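Local atomic coordinates of SWD1-like protein (Myceliophthora thermophila, PDB entry 6E29), a protein that probably serves, through its WD-repeat beta-propeller domain, as a protein-binding subunit of the COMPASS complex that methylates a lysine of histone H3. Residues A288-Y291 and L296-W299; R237-F242 and N275-S280. All coordinates share one frame; numbering follows the deposited sequence.

Contact 1: A288-Y291 and L296-W299; sequences ASTY and LYIW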
loop_
_atom_site.group_PDB
_atom_site.type_symbol
_atom_site.label_atom_id
_atom_site.label_comp_id
_atom_site.label_asym_id
_atom_site.label_seq_id
_atom_site.Cartn_x
_atom_site.Cartn_y
_atom_site.Cartn_z
ATOM N N ALA B 288 12.682 -4.462 -3.317
ATOM C CA ALA B 288 11.611 -5.423 -3.552
ATOM C C ALA B 288 12.013 -6.789 -3.012
ATOM O O ALA B 288 13.176 -7.195 -3.138
ATOM C CB ALA B 288 11.311 -5.559 -5.049
ATOM N N SER B 289 11.024 -7.540 -2.562
ATOM C CA SER B 289 11.135 -8.980 -2.341
ATOM C C SER B 289 10.668 -9.741 -3.579
ATOM O O SER B 289 9.909 -9.230 -4.403
ATOM C CB SER B 289 10.288 -9.413 -1.151
ATOM O OG SER B 289 8.948 -8.957 -1.341
ATOM N N THR B 290 11.109 -10.992 -3.678
ATOM C CA THR B 290 11.025 -11.788 -4.899
ATOM C C THR B 290 10.157 -13.003 -4.656
ATOM O O THR B 290 10.397 -13.750 -3.696
ATOM C CB THR B 290 12.428 -12.235 -5.311
ATOM O OG1 THR B 290 13.332 -11.147 -5.120
ATOM C CG2 THR B 290 12.439 -12.663 -6.798
ATOM N N TYR B 291 9.137 -13.188 -5.505
ATOM C CA TYR B 291 8.311 -14.387 -5.456
ATOM C C TYR B 291 9.171 -15.615 -5.659
ATOM O O TYR B 291 10.035 -15.635 -6.538
ATOM C CB TYR B 291 7.230 -14.365 -6.553
ATOM C CG TYR B 291 5.943 -13.707 -6.111
ATOM C CD1 TYR B 291 5.425 -12.604 -6.791
ATOM C CD2 TYR B 291 5.261 -14.170 -4.992
ATOM C CE1 TYR B 291 4.254 -11.994 -6.373
ATOM C CE2 TYR B 291 4.098 -13.571 -4.569
ATOM C CZ TYR B 291 3.613 -12.485 -5.249
ATOM O OH TYR B 291 2.462 -11.926 -4.803
ATOM N N LEU B 296 16.348 -10.170 -1.616
ATOM C CA LEU B 296 15.790 -8.831 -1.742
ATOM C C LEU B 296 16.664 -8.053 -2.708
ATOM O O LEU B 296 17.892 -8.190 -2.685
ATOM C CB LEU B 296 15.757 -8.096 -0.392
ATOM C CG LEU B 296 14.957 -8.715 0.752
ATOM C CD1 LEU B 296 15.162 -7.845 1.980
ATOM C CD2 LEU B 296 13.444 -8.760 0.416
ATOM N N TYR B 297 16.041 -7.231 -3.550
ATOM C CA TYR B 297 16.769 -6.448 -4.531
ATOM C C TYR B 297 16.622 -4.990 -4.148
ATOM O O TYR B 297 15.530 -4.573 -3.767
ATOM C CB TYR B 297 16.215 -6.669 -5.947
ATOM C CG TYR B 297 16.610 -8.063 -6.468
ATOM C CD1 TYR B 297 15.985 -9.208 -5.979
ATOM C CD2 TYR B 297 17.595 -8.217 -7.441
ATOM C CE1 TYR B 297 16.342 -10.474 -6.437
ATOM C CE2 TYR B 297 17.950 -9.488 -7.916
ATOM C CZ TYR B 297 17.318 -10.605 -7.397
ATOM O OH TYR B 297 17.652 -11.868 -7.846
ATOM N N ILE B 298 17.703 -4.211 -4.310
ATOM C CA ILE B 298 17.655 -2.762 -4.068
ATOM C C ILE B 298 18.214 -2.045 -5.298
ATOM O O ILE B 298 19.345 -2.313 -5.717
ATOM C CB ILE B 298 18.439 -2.372 -2.808
ATOM C CG1 ILE B 298 17.935 -3.188 -1.592
ATOM C CG2 ILE B 298 18.294 -0.899 -2.537
ATOM C CD1 ILE B 298 18.766 -2.877 -0.286
ATOM N N TRP B 299 17.406 -1.174 -5.899
ATOM C CA TRP B 299 17.834 -0.306 -6.994
ATOM C C TRP B 299 17.898 1.149 -6.521
ATOM O O TRP B 299 17.229 1.540 -5.552
ATOM C CB TRP B 299 16.871 -0.387 -8.171
ATOM C CG TRP B 299 16.705 -1.714 -8.787
ATOM C CD1 TRP B 299 17.377 -2.202 -9.903
ATOM C CD2 TRP B 299 15.746 -2.721 -8.423
ATOM N NE1 TRP B 299 16.911 -3.446 -10.212
ATOM C CE2 TRP B 299 15.911 -3.795 -9.333
ATOM C CE3 TRP B 299 14.758 -2.817 -7.419
ATOM C CZ2 TRP B 299 15.150 -4.973 -9.251
ATOM C CZ3 TRP B 299 13.986 -3.976 -7.349
ATOM C CH2 TRP B 299 14.181 -5.040 -8.267
#

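Contact 2: R237-F242 and N275-S280; sequences RIIRTF and NHVAFS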
loop_
_atom_site.group_PDB
_atom_site.type_symbol
_atom_site.label_atom_id
_atom_site.label_comp_id
_atom_site.label_asym_id
_atom_site.label_seq_id
_atom_site.Cartn_x
_atom_site.Cartn_y
_atom_site.Cartn_z
ATOM N N ARG B 237 5.902 -8.389 -13.893
ATOM C CA ARG B 237 7.311 -8.605 -13.582
ATOM C C ARG B 237 8.117 -7.322 -13.646
ATOM O O ARG B 237 9.349 -7.359 -13.666
ATOM C CB ARG B 237 7.959 -9.670 -14.505
ATOM C CG ARG B 237 7.330 -11.058 -14.373
ATOM C CD ARG B 237 7.708 -12.056 -15.443
ATOM N NE ARG B 237 7.132 -13.346 -15.060
ATOM C CZ ARG B 237 5.836 -13.665 -15.181
ATOM N NH1 ARG B 237 4.953 -12.794 -15.685
ATOM N NH2 ARG B 237 5.410 -14.859 -14.789
ATOM N N ILE B 238 7.458 -6.173 -13.731
ATOM C CA ILE B 238 8.154 -4.913 -13.891
ATOM C C ILE B 238 7.723 -3.978 -12.781
ATOM O O ILE B 238 6.527 -3.797 -12.561
ATOM C CB ILE B 238 7.871 -4.285 -15.260
ATOM C CG1 ILE B 238 8.376 -5.247 -16.336
ATOM C CG2 ILE B 238 8.572 -2.946 -15.364
ATOM C CD1 ILE B 238 7.942 -4.835 -17.757
ATOM N N ILE B 239 8.698 -3.393 -12.085
ATOM C CA ILE B 239 8.459 -2.349 -11.099
ATOM C C ILE B 239 8.660 -1.011 -11.795
ATOM O O ILE B 239 9.542 -0.874 -12.661
ATOM C CB ILE B 239 9.389 -2.508 -9.884
ATOM C CG1 ILE B 239 9.193 -3.875 -9.245
ATOM C CG2 ILE B 239 9.066 -1.399 -8.829
ATOM C CD1 ILE B 239 10.375 -4.294 -8.243
ATOM N N ARG B 240 7.807 -0.034 -11.471
ATOM C CA ARG B 240 7.843 1.245 -12.176
ATOM C C ARG B 240 7.733 2.382 -11.191
ATOM O O ARG B 240 6.975 2.278 -10.220
ATOM C CB ARG B 240 6.669 1.391 -13.142
ATOM C CG ARG B 240 6.764 0.310 -14.275
ATOM C CD ARG B 240 5.482 0.351 -15.107
ATOM N NE ARG B 240 5.469 -0.586 -16.237
ATOM C CZ ARG B 240 5.031 -1.836 -16.186
ATOM N NH1 ARG B 240 4.562 -2.366 -15.046
ATOM N NH2 ARG B 240 5.063 -2.577 -17.300
ATOM N N THR B 241 8.460 3.458 -11.468
ATOM C CA THR B 241 8.277 4.725 -10.779
ATOM C C THR B 241 7.768 5.751 -11.775
ATOM O O THR B 241 8.120 5.721 -12.961
ATOM C CB THR B 241 9.557 5.211 -10.134
ATOM O OG1 THR B 241 10.625 5.222 -11.106
ATOM C CG2 THR B 241 9.913 4.263 -8.944
ATOM N N PHE B 242 6.927 6.645 -11.291
ATOM C CA PHE B 242 6.365 7.700 -12.122
ATOM C C PHE B 242 6.473 9.031 -11.415
ATOM O O PHE B 242 6.445 9.099 -10.181
ATOM C CB PHE B 242 4.894 7.496 -12.439
ATOM C CG PHE B 242 4.597 6.250 -13.164
ATOM C CD1 PHE B 242 4.347 6.260 -14.536
ATOM C CD2 PHE B 242 4.521 5.054 -12.452
ATOM C CE1 PHE B 242 4.086 5.058 -15.192
ATOM C CE2 PHE B 242 4.272 3.888 -13.081
ATOM C CZ PHE B 242 4.031 3.889 -14.477
ATOM N N ASN B 275 7.263 -9.471 -5.086
ATOM C CA ASN B 275 6.200 -9.724 -4.141
ATOM C C ASN B 275 5.699 -8.400 -3.545
ATOM O O ASN B 275 4.522 -8.052 -3.680
ATOM C CB ASN B 275 6.734 -10.668 -3.079
ATOM C CG ASN B 275 5.684 -11.414 -2.421
ATOM O OD1 ASN B 275 4.527 -11.001 -2.436
ATOM N ND2 ASN B 275 6.056 -12.502 -1.785
ATOM N N HIS B 276 6.595 -7.641 -2.910
ATOM C CA HIS B 276 6.276 -6.335 -2.362
ATOM C C HIS B 276 7.425 -5.387 -2.675
ATOM O O HIS B 276 8.550 -5.816 -2.924
ATOM C CB HIS B 276 5.996 -6.444 -0.843
ATOM C CG HIS B 276 4.636 -6.986 -0.549
ATOM N ND1 HIS B 276 4.390 -8.304 -0.230
ATOM C CD2 HIS B 276 3.421 -6.393 -0.647
ATOM C CE1 HIS B 276 3.086 -8.490 -0.095
ATOM N NE2 HIS B 276 2.474 -7.351 -0.358
ATOM N N VAL B 277 7.132 -4.084 -2.655
ATOM C CA VAL B 277 8.130 -3.076 -2.972
ATOM C C VAL B 277 8.002 -1.950 -1.962
ATOM O O VAL B 277 6.952 -1.783 -1.336
ATOM C CB VAL B 277 7.957 -2.493 -4.377
ATOM C CG1 VAL B 277 8.194 -3.678 -5.416
ATOM C CG2 VAL B 277 6.508 -1.874 -4.537
ATOM N N ALA B 278 9.076 -1.154 -1.856
ATOM C CA ALA B 278 9.131 -0.035 -0.910
ATOM C C ALA B 278 10.167 1.011 -1.322
ATOM O O ALA B 278 11.239 0.680 -1.825
ATOM C CB ALA B 278 9.435 -0.534 0.509
ATOM N N PHE B 279 9.855 2.278 -1.037
ATOM C CA PHE B 279 10.764 3.399 -1.170
ATOM C C PHE B 279 11.544 3.565 0.115
ATOM O O PHE B 279 10.945 3.550 1.197
ATOM C CB PHE B 279 9.996 4.710 -1.325
ATOM C CG PHE B 279 9.564 5.069 -2.768
ATOM C CD1 PHE B 279 10.449 5.043 -3.809
ATOM C CD2 PHE B 279 8.270 5.554 -2.983
ATOM C CE1 PHE B 279 10.068 5.430 -5.120
ATOM C CE2 PHE B 279 7.836 5.935 -4.296
ATOM C CZ PHE B 279 8.759 5.889 -5.362
ATOM N N SER B 280 12.813 3.959 -0.012
ATOM C CA SER B 280 13.590 4.329 1.167
ATOM C C SER B 280 13.155 5.718 1.653
ATOM O O SER B 280 12.369 6.417 1.001
ATOM C CB SER B 280 15.093 4.286 0.871
ATOM O OG SER B 280 15.483 5.337 -0.030
#

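Contact 1: A288-Y291 and L296-W299
Ala288 and Tyr297 face each other as an antiparallel hydrogen-bonded pair, each backbone giving and taking one bond. Ala288 N bonds to Tyr297 O and Tyr297 N to Ala288 O, both at 2.9 Å. The next pair, Ser289 with Leu296, is non-hydrogen-bonded, and its CA atoms draw in to 4.7 Å. Leu296 CA also makes a CA-H...O contact with Ala288 O at 3.4 Å. On the face carrying Ser289 and Leu296, the CD2 branch of Leu296 reaches across the strand pair to Ser289, 3.6 Å from its CB. Ser289 OG lies between its backbone N and carbonyl carbon (chi1 54°), turned to bond with Gly318 O and His276 N.

These strands, 285-290 and 296-300, form the beta hairpin at the middle of a four-stranded propeller blade. The face bearing Ala288 and Tyr297 is aromatic: Ala288 CB meets the edge of the Trp299 indole in its plane, 3.9 Å from CZ3. Trp274, from strand 274-279, packs edge-to-face with both the Tyr297 and Trp299 rings. Tyr297 CG stands beside its own backbone N (chi1 -73°), which carries the ring back along the hairpin toward Thr290. Thr290 holds OG1 beside its backbone N (chi1 -41°) and CG2 anti to that N. This puts OG1 at the edge of the phenol ring, near its plane and 3.4 Å from Tyr297 CE1, while the same oxygen is hydrogen-bonded to Glu295 O, a backbone carbonyl in the hairpin turn.

Contact 2: R237-F242 and N275-S280
Chi1 of -58° sets Ile239 CG1 beside its backbone N, and chi2 of 164° extends the chain beyond it, carrying CD1 out to Val277. There CD1 lies 3.6 Å from Val277 CG1, the branch that Val277 holds beside its own backbone N. The two side chains run alongside in opposing senses, and Val277 CG1 is also 4.0 Å from Ile239 CG1. Further along, Thr241 CG2 approaches the Phe279 ring obliquely, 4.0 Å from CE1 and 4.1 Å from CZ. With CG2 beside the backbone N of Thr241 and OG1 between that N and the carbonyl carbon, the methyl meets the ring while OG1 is hydrogen-bonded to Glu262 OE2 and His263 N.

The backbones stay well apart, with Ile239 CA and Val277 CA separated by 8.2 Å, and the end-to-end directions of 239-241 and 277-279 differ by 26°. Strands 239-243 and 274-279 belong to successive blades of the propeller, and Leu231 touches Ile239, Val277 and Phe279 from the earlier blade. No hydrogen bond crosses between the two segments, and all four touching residues are buried; the interface is therefore apolar packing of aliphatic groups and one aromatic ring, with the threonine hydroxyl satisfied within its own blade.

The two contacts have centres about 9 Å apart. Contact 2 is complete by residue 280, and contact 1 begins at 288; both lie toward the same part of the propeller. They share the four-stranded sheet of 274-310. Contact 1 joins its two middle strands, while contact 2 packs its first strand, 274-279, against the preceding blade. Strands 274-279 and 285-290 are neighbours and link the two contacts directly, with probable hydrogen bonds from Asn275 N to Ser289 O (2.7 Å) and between Ser289 N and His276 O (3.0 Å). Cohesion within a blade thus continues into packing between blades, the two kinds of contact that build a beta-propeller.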